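Local coordinates for protein tRNA dimethylallyltransferase (PDB 3EXA) that probably transfers a dimethylallyl group from dimethylallyl diphosphate onto adenine 37 of tRNAs that read codons beginning with uridine, at residues 306-309 and 310-313; 20-23 and 24-27; 162-165 and 166-170; 156-159 and 160-163; 245-248 and 249-252. All coordinates share one frame; numbering follows the deposited sequence.

Interaction 1. Residues 306-309 and 310-313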
loop_
_atom_site.group_PDB
_atom_site.type_symbol
_atom_site.label_atom_id
_atom_site.label_comp_id
_atom_site.label_asym_id
_atom_site.label_seq_id
_atom_site.Cartn_x
_atom_site.Cartn_y
_atom_site.Cartn_z
ATOM N N ALA A 306 4.409 -7.506 -42.896
ATOM C CA ALA A 306 3.256 -8.234 -43.413
ATOM C C ALA A 306 3.471 -9.743 -43.313
ATOM O O ALA A 306 2.562 -10.476 -42.924
ATOM C CB ALA A 306 2.985 -7.838 -44.872
ATOM N N GLY A 307 4.673 -10.204 -43.658
ATOM C CA GLY A 307 4.969 -11.625 -43.588
ATOM C C GLY A 307 4.943 -12.183 -42.175
ATOM O O GLY A 307 4.220 -13.141 -41.903
ATOM N N LYS A 308 5.711 -11.586 -41.265
ATOM C CA LYS A 308 5.760 -12.079 -39.886
ATOM C C LYS A 308 4.380 -12.115 -39.241
ATOM O O LYS A 308 4.065 -13.055 -38.515
ATOM C CB LYS A 308 6.710 -11.232 -39.032
ATOM C CG LYS A 308 7.046 -11.839 -37.669
ATOM C CD LYS A 308 7.954 -10.903 -36.870
ATOM C CE LYS A 308 8.323 -11.454 -35.483
ATOM N NZ LYS A 308 9.207 -10.517 -34.721
ATOM N N LEU A 309 3.552 -11.105 -39.496
ATOM C CA LEU A 309 2.207 -11.096 -38.923
ATOM C C LEU A 309 1.413 -12.311 -39.392
ATOM O O LEU A 309 0.710 -12.941 -38.604
ATOM C CB LEU A 309 1.459 -9.818 -39.306
ATOM C CG LEU A 309 1.833 -8.561 -38.521
ATOM C CD1 LEU A 309 1.104 -7.363 -39.106
ATOM C CD2 LEU A 309 1.475 -8.760 -37.056
ATOM N N GLU A 310 1.540 -12.638 -40.675
ATOM C CA GLU A 310 0.834 -13.775 -41.258
ATOM C C GLU A 310 1.355 -15.128 -40.800
ATOM O O GLU A 310 0.567 -16.040 -40.572
ATOM C CB GLU A 310 0.904 -13.742 -42.781
ATOM C CG GLU A 310 0.113 -14.863 -43.434
ATOM C CD GLU A 310 -1.370 -14.758 -43.132
ATOM O OE1 GLU A 310 -2.147 -15.627 -43.593
ATOM O OE2 GLU A 310 -1.758 -13.800 -42.430
ATOM N N GLU A 311 2.669 -15.283 -40.691
ATOM C CA GLU A 311 3.186 -16.568 -40.256
ATOM C C GLU A 311 2.905 -16.796 -38.772
ATOM O O GLU A 311 2.771 -17.942 -38.336
ATOM C CB GLU A 311 4.684 -16.689 -40.532
ATOM C CG GLU A 311 5.541 -15.933 -39.562
ATOM C CD GLU A 311 7.010 -16.242 -39.738
ATOM O OE1 GLU A 311 7.364 -17.438 -39.777
ATOM O OE2 GLU A 311 7.811 -15.291 -39.828
ATOM N N LYS A 312 2.808 -15.719 -37.993
ATOM C CA LYS A 312 2.513 -15.863 -36.568
ATOM C C LYS A 312 1.040 -16.217 -36.450
ATOM O O LYS A 312 0.654 -17.042 -35.626
ATOM C CB LYS A 312 2.812 -14.564 -35.802
ATOM C CG LYS A 312 4.300 -14.275 -35.638
ATOM C CD LYS A 312 4.550 -12.886 -35.066
ATOM C CE LYS A 312 4.179 -12.781 -33.597
ATOM N NZ LYS A 312 5.194 -13.419 -32.715
ATOM N N SER A 313 0.221 -15.596 -37.289
ATOM C CA SER A 313 -1.202 -15.876 -37.280
ATOM C C SER A 313 -1.430 -17.340 -37.669
ATOM O O SER A 313 -2.200 -18.042 -37.015
ATOM C CB SER A 313 -1.937 -14.946 -38.247
ATOM O OG SER A 313 -3.334 -15.174 -38.208
#

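Interaction 2. Residues 20-23 and 24-27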
loop_
_atom_site.group_PDB
_atom_site.type_symbol
_atom_site.label_atom_id
_atom_site.label_comp_id
_atom_site.label_asym_id
_atom_site.label_seq_id
_atom_site.Cartn_x
_atom_site.Cartn_y
_atom_site.Cartn_z
ATOM N N SER A 20 6.127 5.147 -40.746
ATOM C CA SER A 20 4.947 4.586 -40.106
ATOM C C SER A 20 3.637 4.919 -40.823
ATOM O O SER A 20 2.742 4.085 -40.873
ATOM C CB SER A 20 4.859 5.030 -38.638
ATOM O OG SER A 20 4.800 6.438 -38.520
ATOM N N VAL A 21 3.503 6.118 -41.377
ATOM C CA VAL A 21 2.257 6.439 -42.057
ATOM C C VAL A 21 2.169 5.696 -43.379
ATOM O O VAL A 21 1.077 5.367 -43.831
ATOM C CB VAL A 21 2.110 7.950 -42.332
ATOM C CG1 VAL A 21 2.465 8.745 -41.076
ATOM C CG2 VAL A 21 2.989 8.356 -43.491
HETATM N N MSE A 22 3.319 5.437 -43.998
HETATM C CA MSE A 22 3.363 4.728 -45.278
HETATM C C MSE A 22 3.075 3.248 -45.061
HETATM O O MSE A 22 2.486 2.593 -45.911
HETATM C CB MSE A 22 4.732 4.894 -45.950
HETATM C CG MSE A 22 5.032 6.306 -46.511
HETATM SE SE MSE A 22 3.805 7.017 -47.883
HETATM C CE MSE A 22 3.090 8.579 -46.951
ATOM N N LEU A 23 3.501 2.729 -43.919
ATOM C CA LEU A 23 3.258 1.346 -43.597
ATOM C C LEU A 23 1.790 1.156 -43.250
ATOM O O LEU A 23 1.185 0.146 -43.599
ATOM C CB LEU A 23 4.119 0.922 -42.413
ATOM C CG LEU A 23 5.565 0.595 -42.754
ATOM C CD1 LEU A 23 6.308 0.235 -41.488
ATOM C CD2 LEU A 23 5.611 -0.565 -43.741
ATOM N N ALA A 24 1.214 2.136 -42.567
ATOM C CA ALA A 24 -0.184 2.052 -42.156
ATOM C C ALA A 24 -1.155 2.224 -43.318
ATOM O O ALA A 24 -2.317 1.815 -43.235
ATOM C CB ALA A 24 -0.472 3.088 -41.077
ATOM N N LYS A 25 -0.677 2.827 -44.400
ATOM C CA LYS A 25 -1.504 3.041 -45.578
ATOM C C LYS A 25 -1.776 1.732 -46.306
ATOM O O LYS A 25 -2.928 1.374 -46.562
ATOM C CB LYS A 25 -0.823 4.026 -46.529
ATOM C CG LYS A 25 -0.866 5.467 -46.068
ATOM C CD LYS A 25 -0.032 6.337 -46.985
ATOM C CE LYS A 25 -0.166 7.805 -46.631
ATOM N NZ LYS A 25 -1.544 8.310 -46.902
ATOM N N ARG A 26 -0.717 1.010 -46.636
ATOM C CA ARG A 26 -0.885 -0.252 -47.341
ATOM C C ARG A 26 -1.181 -1.415 -46.398
ATOM O O ARG A 26 -1.264 -2.562 -46.827
ATOM C CB ARG A 26 0.363 -0.544 -48.174
ATOM C CG ARG A 26 1.642 -0.444 -47.387
ATOM C CD ARG A 26 2.751 0.221 -48.197
ATOM N NE ARG A 26 3.414 -0.657 -49.160
ATOM C CZ ARG A 26 4.551 -0.340 -49.776
ATOM N NH1 ARG A 26 5.116 -1.179 -50.641
ATOM N NH2 ARG A 26 5.128 0.828 -49.517
ATOM N N LEU A 27 -1.361 -1.119 -45.116
ATOM C CA LEU A 27 -1.647 -2.155 -44.139
ATOM C C LEU A 27 -2.926 -1.815 -43.386
ATOM O O LEU A 27 -3.213 -2.401 -42.343
ATOM C CB LEU A 27 -0.477 -2.279 -43.164
ATOM C CG LEU A 27 0.221 -3.643 -43.033
ATOM C CD1 LEU A 27 0.579 -4.193 -44.398
ATOM C CD2 LEU A 27 1.471 -3.487 -42.187
#

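Interaction 3. Residues 162-165 and 166-170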
loop_
_atom_site.group_PDB
_atom_site.type_symbol
_atom_site.label_atom_id
_atom_site.label_comp_id
_atom_site.label_asym_id
_atom_site.label_seq_id
_atom_site.Cartn_x
_atom_site.Cartn_y
_atom_site.Cartn_z
ATOM N N VAL A 162 8.347 -2.208 15.886
ATOM C CA VAL A 162 8.809 -3.533 15.494
ATOM C C VAL A 162 7.802 -4.125 14.516
ATOM O O VAL A 162 8.176 -4.774 13.546
ATOM C CB VAL A 162 8.960 -4.455 16.719
ATOM C CG1 VAL A 162 9.213 -5.896 16.279
ATOM C CG2 VAL A 162 10.110 -3.961 17.584
ATOM N N ILE A 163 6.520 -3.899 14.757
ATOM C CA ILE A 163 5.517 -4.415 13.835
ATOM C C ILE A 163 5.703 -3.753 12.469
ATOM O O ILE A 163 5.562 -4.391 11.432
ATOM C CB ILE A 163 4.090 -4.134 14.346
ATOM C CG1 ILE A 163 3.765 -5.097 15.491
ATOM C CG2 ILE A 163 3.083 -4.262 13.203
ATOM C CD1 ILE A 163 2.425 -4.883 16.113
ATOM N N ARG A 164 6.012 -2.463 12.483
ATOM C CA ARG A 164 6.218 -1.710 11.254
ATOM C C ARG A 164 7.362 -2.320 10.443
ATOM O O ARG A 164 7.256 -2.487 9.231
ATOM C CB ARG A 164 6.528 -0.254 11.603
ATOM C CG ARG A 164 7.143 0.562 10.480
ATOM C CD ARG A 164 6.170 0.803 9.339
ATOM N NE ARG A 164 5.997 2.230 9.076
ATOM C CZ ARG A 164 6.989 3.074 8.803
ATOM N NH1 ARG A 164 8.245 2.646 8.754
ATOM N NH2 ARG A 164 6.726 4.355 8.584
ATOM N N ALA A 165 8.454 -2.653 11.122
ATOM C CA ALA A 165 9.619 -3.241 10.464
ATOM C C ALA A 165 9.292 -4.575 9.804
ATOM O O ALA A 165 9.732 -4.848 8.689
ATOM C CB ALA A 165 10.745 -3.429 11.471
ATOM N N LEU A 166 8.525 -5.409 10.495
ATOM C CA LEU A 166 8.171 -6.710 9.953
ATOM C C LEU A 166 7.215 -6.594 8.764
ATOM O O LEU A 166 7.231 -7.439 7.871
ATOM C CB LEU A 166 7.553 -7.593 11.047
ATOM C CG LEU A 166 8.427 -7.891 12.285
ATOM C CD1 LEU A 166 7.565 -8.430 13.425
ATOM C CD2 LEU A 166 9.515 -8.885 11.923
ATOM N N GLU A 167 6.383 -5.554 8.737
ATOM C CA GLU A 167 5.450 -5.403 7.625
ATOM C C GLU A 167 6.199 -4.941 6.382
ATOM O O GLU A 167 5.929 -5.405 5.276
ATOM C CB GLU A 167 4.343 -4.386 7.941
ATOM C CG GLU A 167 3.464 -4.690 9.152
ATOM C CD GLU A 167 2.275 -3.735 9.259
ATOM O OE1 GLU A 167 1.283 -3.933 8.531
ATOM O OE2 GLU A 167 2.332 -2.775 10.054
ATOM N N ILE A 168 7.132 -4.014 6.574
ATOM C CA ILE A 168 7.918 -3.493 5.465
ATOM C C ILE A 168 8.720 -4.615 4.811
ATOM O O ILE A 168 8.831 -4.675 3.584
ATOM C CB ILE A 168 8.879 -2.387 5.933
ATOM C CG1 ILE A 168 8.075 -1.125 6.287
ATOM C CG2 ILE A 168 9.909 -2.101 4.851
ATOM C CD1 ILE A 168 8.919 0.064 6.754
ATOM N N ILE A 169 9.261 -5.510 5.634
ATOM C CA ILE A 169 10.058 -6.640 5.151
ATOM C C ILE A 169 9.191 -7.594 4.339
ATOM O O ILE A 169 9.577 -8.026 3.246
ATOM C CB ILE A 169 10.718 -7.398 6.339
ATOM C CG1 ILE A 169 11.780 -6.499 6.986
ATOM C CG2 ILE A 169 11.324 -8.720 5.859
ATOM C CD1 ILE A 169 12.391 -7.036 8.278
ATOM N N LYS A 170 8.016 -7.912 4.874
ATOM C CA LYS A 170 7.074 -8.800 4.203
ATOM C C LYS A 170 6.694 -8.228 2.834
ATOM O O LYS A 170 6.299 -8.966 1.938
ATOM C CB LYS A 170 5.812 -8.980 5.054
ATOM C CG LYS A 170 4.796 -9.965 4.471
ATOM C CD LYS A 170 3.363 -9.427 4.566
ATOM C CE LYS A 170 3.162 -8.183 3.692
ATOM N NZ LYS A 170 1.864 -7.487 3.952
#

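Interaction 4. Residues 156-159 and 160-163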
loop_
_atom_site.group_PDB
_atom_site.type_symbol
_atom_site.label_atom_id
_atom_site.label_comp_id
_atom_site.label_asym_id
_atom_site.label_seq_id
_atom_site.Cartn_x
_atom_site.Cartn_y
_atom_site.Cartn_z
ATOM N N PRO A 156 13.002 -3.265 22.381
ATOM C CA PRO A 156 11.949 -4.285 22.333
ATOM C C PRO A 156 10.566 -3.854 22.857
ATOM O O PRO A 156 9.550 -4.420 22.452
ATOM C CB PRO A 156 12.570 -5.461 23.103
ATOM C CG PRO A 156 13.596 -4.819 23.985
ATOM C CD PRO A 156 14.181 -3.748 23.122
ATOM N N ASN A 157 10.526 -2.850 23.732
ATOM C CA ASN A 157 9.258 -2.344 24.282
ATOM C C ASN A 157 8.516 -1.480 23.248
ATOM O O ASN A 157 7.362 -1.093 23.449
ATOM C CB ASN A 157 9.503 -1.499 25.552
ATOM C CG ASN A 157 9.659 -2.344 26.821
ATOM O OD1 ASN A 157 10.538 -3.196 26.913
ATOM N ND2 ASN A 157 8.802 -2.094 27.809
ATOM N N ASN A 158 9.181 -1.168 22.144
ATOM C CA ASN A 158 8.553 -0.357 21.110
ATOM C C ASN A 158 7.968 -1.290 20.051
ATOM O O ASN A 158 8.344 -1.222 18.889
ATOM C CB ASN A 158 9.592 0.567 20.468
ATOM C CG ASN A 158 8.961 1.711 19.697
ATOM O OD1 ASN A 158 7.742 1.753 19.502
ATOM N ND2 ASN A 158 9.790 2.649 19.248
ATOM N N TYR A 159 7.040 -2.152 20.466
ATOM C CA TYR A 159 6.413 -3.123 19.579
ATOM C C TYR A 159 5.756 -2.506 18.353
ATOM O O TYR A 159 5.634 -3.157 17.311
ATOM C CB TYR A 159 5.363 -3.935 20.328
ATOM C CG TYR A 159 4.116 -3.149 20.687
ATOM C CD1 TYR A 159 4.005 -2.493 21.917
ATOM C CD2 TYR A 159 3.038 -3.070 19.796
ATOM C CE1 TYR A 159 2.854 -1.783 22.254
ATOM C CE2 TYR A 159 1.883 -2.359 20.119
ATOM C CZ TYR A 159 1.794 -1.722 21.350
ATOM O OH TYR A 159 0.631 -1.050 21.676
ATOM N N ARG A 160 5.316 -1.262 18.475
ATOM C CA ARG A 160 4.674 -0.590 17.357
ATOM C C ARG A 160 5.665 -0.424 16.211
ATOM O O ARG A 160 5.334 -0.658 15.046
ATOM C CB ARG A 160 4.150 0.781 17.786
ATOM C CG ARG A 160 2.900 1.178 17.039
ATOM C CD ARG A 160 1.789 0.196 17.368
ATOM N NE ARG A 160 0.967 -0.122 16.203
ATOM C CZ ARG A 160 -0.075 -0.945 16.233
ATOM N NH1 ARG A 160 -0.428 -1.539 17.369
ATOM N NH2 ARG A 160 -0.764 -1.173 15.127
ATOM N N ARG A 161 6.884 -0.024 16.553
ATOM C CA ARG A 161 7.934 0.178 15.566
ATOM C C ARG A 161 8.483 -1.165 15.070
ATOM O O ARG A 161 9.015 -1.256 13.968
ATOM C CB ARG A 161 9.051 1.029 16.173
ATOM C CG ARG A 161 10.140 1.444 15.202
ATOM C CD ARG A 161 11.101 2.425 15.866
ATOM N NE ARG A 161 12.269 2.719 15.036
ATOM C CZ ARG A 161 13.210 3.604 15.357
ATOM N NH1 ARG A 161 13.125 4.288 16.493
ATOM N NH2 ARG A 161 14.238 3.804 14.543
ATOM N N VAL A 162 8.347 -2.208 15.886
ATOM C CA VAL A 162 8.809 -3.533 15.494
ATOM C C VAL A 162 7.802 -4.125 14.516
ATOM O O VAL A 162 8.176 -4.774 13.546
ATOM C CB VAL A 162 8.960 -4.455 16.719
ATOM C CG1 VAL A 162 9.213 -5.896 16.279
ATOM C CG2 VAL A 162 10.110 -3.961 17.584
ATOM N N ILE A 163 6.520 -3.899 14.757
ATOM C CA ILE A 163 5.517 -4.415 13.835
ATOM C C ILE A 163 5.703 -3.753 12.469
ATOM O O ILE A 163 5.562 -4.391 11.432
ATOM C CB ILE A 163 4.090 -4.134 14.346
ATOM C CG1 ILE A 163 3.765 -5.097 15.491
ATOM C CG2 ILE A 163 3.083 -4.262 13.203
ATOM C CD1 ILE A 163 2.425 -4.883 16.113
#

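Interaction 5. Residues 245-248 and 249-252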
loop_
_atom_site.group_PDB
_atom_site.type_symbol
_atom_site.label_atom_id
_atom_site.label_comp_id
_atom_site.label_asym_id
_atom_site.label_seq_id
_atom_site.Cartn_x
_atom_site.Cartn_y
_atom_site.Cartn_z
ATOM N N GLU A 245 15.630 23.405 -20.819
ATOM C CA GLU A 245 16.762 24.242 -21.182
ATOM C C GLU A 245 16.325 25.692 -21.340
ATOM O O GLU A 245 17.004 26.616 -20.880
ATOM C CB GLU A 245 17.400 23.759 -22.471
ATOM C CG GLU A 245 17.978 22.357 -22.384
ATOM C CD GLU A 245 16.952 21.259 -22.578
ATOM O OE1 GLU A 245 15.837 21.538 -23.088
ATOM O OE2 GLU A 245 17.275 20.098 -22.239
HETATM N N MSE A 246 15.189 25.903 -21.990
HETATM C CA MSE A 246 14.694 27.257 -22.164
HETATM C C MSE A 246 14.339 27.857 -20.798
HETATM O O MSE A 246 14.567 29.042 -20.554
HETATM C CB MSE A 246 13.478 27.267 -23.096
HETATM C CG MSE A 246 13.807 26.881 -24.532
HETATM SE SE MSE A 246 15.223 27.983 -25.340
HETATM C CE MSE A 246 16.639 26.642 -25.403
ATOM N N TYR A 247 13.802 27.047 -19.893
ATOM C CA TYR A 247 13.459 27.564 -18.577
ATOM C C TYR A 247 14.691 28.089 -17.825
ATOM O O TYR A 247 14.614 29.107 -17.134
ATOM C CB TYR A 247 12.727 26.506 -17.752
ATOM C CG TYR A 247 11.220 26.559 -17.887
ATOM C CD1 TYR A 247 10.409 26.483 -16.758
ATOM C CD2 TYR A 247 10.599 26.681 -19.134
ATOM C CE1 TYR A 247 9.021 26.528 -16.850
ATOM C CE2 TYR A 247 9.198 26.722 -19.236
ATOM C CZ TYR A 247 8.421 26.644 -18.077
ATOM O OH TYR A 247 7.043 26.690 -18.126
ATOM N N ASP A 248 15.828 27.411 -17.940
ATOM C CA ASP A 248 17.030 27.924 -17.281
ATOM C C ASP A 248 17.364 29.284 -17.886
ATOM O O ASP A 248 17.757 30.208 -17.177
ATOM C CB ASP A 248 18.218 26.978 -17.470
ATOM C CG ASP A 248 18.142 25.772 -16.566
ATOM O OD1 ASP A 248 18.103 25.941 -15.326
ATOM O OD2 ASP A 248 18.122 24.645 -17.091
ATOM N N TYR A 249 17.221 29.401 -19.205
ATOM C CA TYR A 249 17.489 30.668 -19.881
ATOM C C TYR A 249 16.538 31.748 -19.358
ATOM O O TYR A 249 16.966 32.839 -18.981
ATOM C CB TYR A 249 17.307 30.532 -21.402
ATOM C CG TYR A 249 17.113 31.867 -22.096
ATOM C CD1 TYR A 249 18.149 32.805 -22.148
ATOM C CD2 TYR A 249 15.879 32.216 -22.662
ATOM C CE1 TYR A 249 17.966 34.054 -22.738
ATOM C CE2 TYR A 249 15.684 33.466 -23.256
ATOM C CZ TYR A 249 16.736 34.379 -23.287
ATOM O OH TYR A 249 16.575 35.618 -23.853
ATOM N N LEU A 250 15.245 31.431 -19.345
ATOM C CA LEU A 250 14.220 32.361 -18.876
ATOM C C LEU A 250 14.448 32.767 -17.416
ATOM O O LEU A 250 14.109 33.879 -17.021
ATOM C CB LEU A 250 12.835 31.723 -19.047
ATOM C CG LEU A 250 11.942 32.093 -20.237
ATOM C CD1 LEU A 250 12.737 32.651 -21.395
ATOM C CD2 LEU A 250 11.155 30.854 -20.643
ATOM N N ASP A 251 15.011 31.853 -16.627
ATOM C CA ASP A 251 15.318 32.103 -15.223
ATOM C C ASP A 251 16.566 32.970 -15.154
ATOM O O ASP A 251 16.877 33.535 -14.108
ATOM C CB ASP A 251 15.609 30.796 -14.477
ATOM C CG ASP A 251 14.355 30.062 -14.047
ATOM O OD1 ASP A 251 14.488 28.910 -13.575
ATOM O OD2 ASP A 251 13.244 30.632 -14.168
ATOM N N GLY A 252 17.295 33.042 -16.263
ATOM C CA GLY A 252 18.502 33.844 -16.310
ATOM C C GLY A 252 19.715 33.151 -15.726
ATOM O O GLY A 252 20.670 33.808 -15.312
#

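Interaction 1. Residues 306-309 and 310-313
Gly307 and Glu311 share the straightest of four backbone hydrogen bonds that join 306-309 to 310-313: Glu311 N reaches Gly307 O at 2.9 Å, with an N-H...O angle of 161°. Ala306 O takes the amide of Glu310, a longer bond at 3.3 Å. Lys308 O receives Lys312 N at 3.0 Å, the donor tilted 27° from the carbonyl plane, and Lys312 CG lies 3.1 Å from Lys308 O, shielding it. Leu309 O has two donors: Ser313 N at 3.0 Å and, more weakly, the side-chain amide of Asn191 on strand 191-198. All four backbone links run from residue i+4 back to residue i, the pattern of an alpha helix, here the outer part of helix 294-317, close to the C terminus, where it packs on the parallel sheet of the P-loop fold. The buried Leu309 side chain turns to Val193 and to Val6 of strand 4-9, fastening the helix to two neighbouring strands. On another side Lys308 and Lys312 run alongside each other and point the same way, Lys308 CG 3.8 Å from Lys312 CD. Lys308 is fully extended (chi1 -168°) while Lys312 bends near its end, leaving the ammonium groups apart, Lys308 NZ to Lys312 NZ 5.3 Å; Glu311 runs obliquely across Lys308 and brings OE2 to 4.1 Å from Lys308 CG.

Interaction 2. Residues 20-23 and 24-27
The backbone winds through 20-27 near the C-terminal end of helix 16-25, where the bonding weakens: Ala24 N is held to Ser20 O at 3.0 Å, but the bond from Lys25 N to Val21 O is weak, bent to 127°. Met22, a selenomethionine, and Lys25 lie side by side, pointing the same way. Bends at chi2 (-59°) and chi3 lay the terminal methyl of Met22 against the lysine methylenes: Met22 CE sits only 3.4 Å from Lys25 CE, a tight fit, with Met22 SE 4.0 Å from Lys25 CD. Lys25 CG also covers Val21 O at 3.0 Å. The ammonium of Lys25 is carried on to a salt bridge with Asp56, whose side chain Met22 touches too. Arg26 CD lies 3.3 Å from Met22 O, and Leu27 CB closes over Leu23 O. On the buried side Leu23 packs against Ile8 and Phe96 of the central sheet and Ile298 of helix 294-317, while Ser20 OG is hydrogen-bonded to the carbonyls of Lys16 and Thr17. This is the far end of the helix that follows the Walker A P-loop, the strand-loop-helix unit whose predicted ATP-binding residues include Lys16 and Thr17.

Interaction 3. Residues 162-165 and 166-170
Arg164 and Ile168 meet on one flank of helix 159-171, the arginine chain passing at a slant over the isoleucine's terminal methyl. Ile168 CD1 lies 3.3 Å from Arg164 NH1 and 3.8 Å from Arg164 CD, so the methyl touches both the aliphatic stem and the guanidinium. Bends at chi2 (68°) and chi3 fold the Arg164 chain back over this methyl. One residue earlier in each segment, Ile163 CG2 rests 3.6 Å from Glu167 OE2, and Glu167 CG covers Ile163 O at 3.1 Å. Val162 and Leu166 run side by side in the same direction, Val162 CG1 to Leu166 CD1 4.2 Å. Under these side chains lie i to i+4 backbone bonds, among them Ile168 N to Arg164 O at 3.1 Å, whose angle of 163° is close to straight. Farther out, Leu127, Leu139 and Leu143 of helices 121-133 and 136-144 cover the apolar face, and Arg164 NH1 donates to Thr172 O of the second subunit. Residues 160-164 probably take part in tRNA binding, as in relatives. The hydrogen bond to Thr172 O and the methyl of Ile168 probably limit how far the guanidinium can swing, while the long, weak ion pair of the buried Glu167 carboxylate with Arg124 would stabilise its charge modestly at most.

Interaction 4. Residues 156-159 and 160-163
Tyr159 and Arg160 cross with ring and guanidinium planes 72° apart, so they do not stack flat. Contact is made by one corner of the ring, Tyr159 CE2 lying 3.7 Å from Arg160 NH1 and 3.8 Å from Arg160 CD. With CG set between amide nitrogen and carbonyl carbon (chi1 71°), the tyrosine ring is brought over toward the next residue, Tyr159 CG 3.1 Å from Arg160 N. Ile163 CD1 approaches the ring at its edge, near its plane, 4.2 Å from Tyr159 CD2. The Arg160 guanidinium continues to a salt bridge with Glu128 of helix 121-133, while Leu103 of the second subunit packs on Tyr159. On the other flank Asn158 lays its amide across the base of Arg161, amide and guanidinium planes 89° apart, Asn158 ND2 touching Arg161 CB at 3.6 Å. Asn158 O receives Val162 N at 3.2 Å, in the carbonyl plane, and weakly Arg161 N; Tyr159 O takes Ile163 N at 2.8 Å. Asn158, also the centre of an inverse gamma turn, occupies the N-cap position of helix 159-171, just ahead of the 160-164 region that probably contacts tRNA, as in relatives.

Interaction 5. Residues 245-248 and 249-252
Tyr249 turns the edge of its ring to the backbone of the preceding turn: Met246 O lies near the ring plane, 4.0 Å from Tyr249 CD2 and 3.2 Å from Tyr249 CB. With CG anti to the amide nitrogen, chi1 161° carries the ring outward, where it packs on Leu256 of helix 256-279. The ring of Tyr247 is met obliquely by the isobutyl group of Leu250, Tyr247 CD2 to Leu250 CD2 4.5 Å; outside the two segments Tyr228 makes an edge-to-face contact with it, and its hydroxyl is hydrogen-bonded to Ile232 O. The carboxylate of Asp251 lies by the carbonyl of Tyr247, Asp251 CG 3.2 Å from Tyr247 O, and both its oxygens are engaged, OD1 in a salt bridge with Arg233 and OD2 by the Tyr228 hydroxyl. These two partners probably ease the nearness of Asp248, whose OD1 is 5.0 Å from Asp251 OD1. Along the backbone, Leu250 N reaches Met246 O at 2.8 Å and a nearly straight 169°, while Tyr249 N to Glu245 O is longer. Met246, a selenomethionine, packs against Ala224 of helix 220-229 and Ala259 of helix 256-279. The helix stops at Gly252, whose positive phi of 82° turns the chain aside in a Schellman motif, the C-terminal end of helix 244-251 in this all-helical part of the enzyme.

From the N terminus, interaction 2 comes first, at the end of the helix following the P-loop; interactions 4 and 3 follow, overlapping at Val162 and Ile163 on helix 159-171, then interaction 5 at the end of helix 244-251, and last interaction 1 near the C terminus. Each is a local turn that closes no long loop, and none encloses another. Interactions 1 and 2, centres about 16 Å apart, both lie against the central sheet, where helix 294-317 also packs on Leu23, Arg26 and Leu27. Interactions 3 and 4 tie helix 159-171 to helices 121-133 and 136-144 and touch the second subunit. Interaction 5 joins helices 220-229 and 256-279, its centre about 50 Å from that of interaction 1.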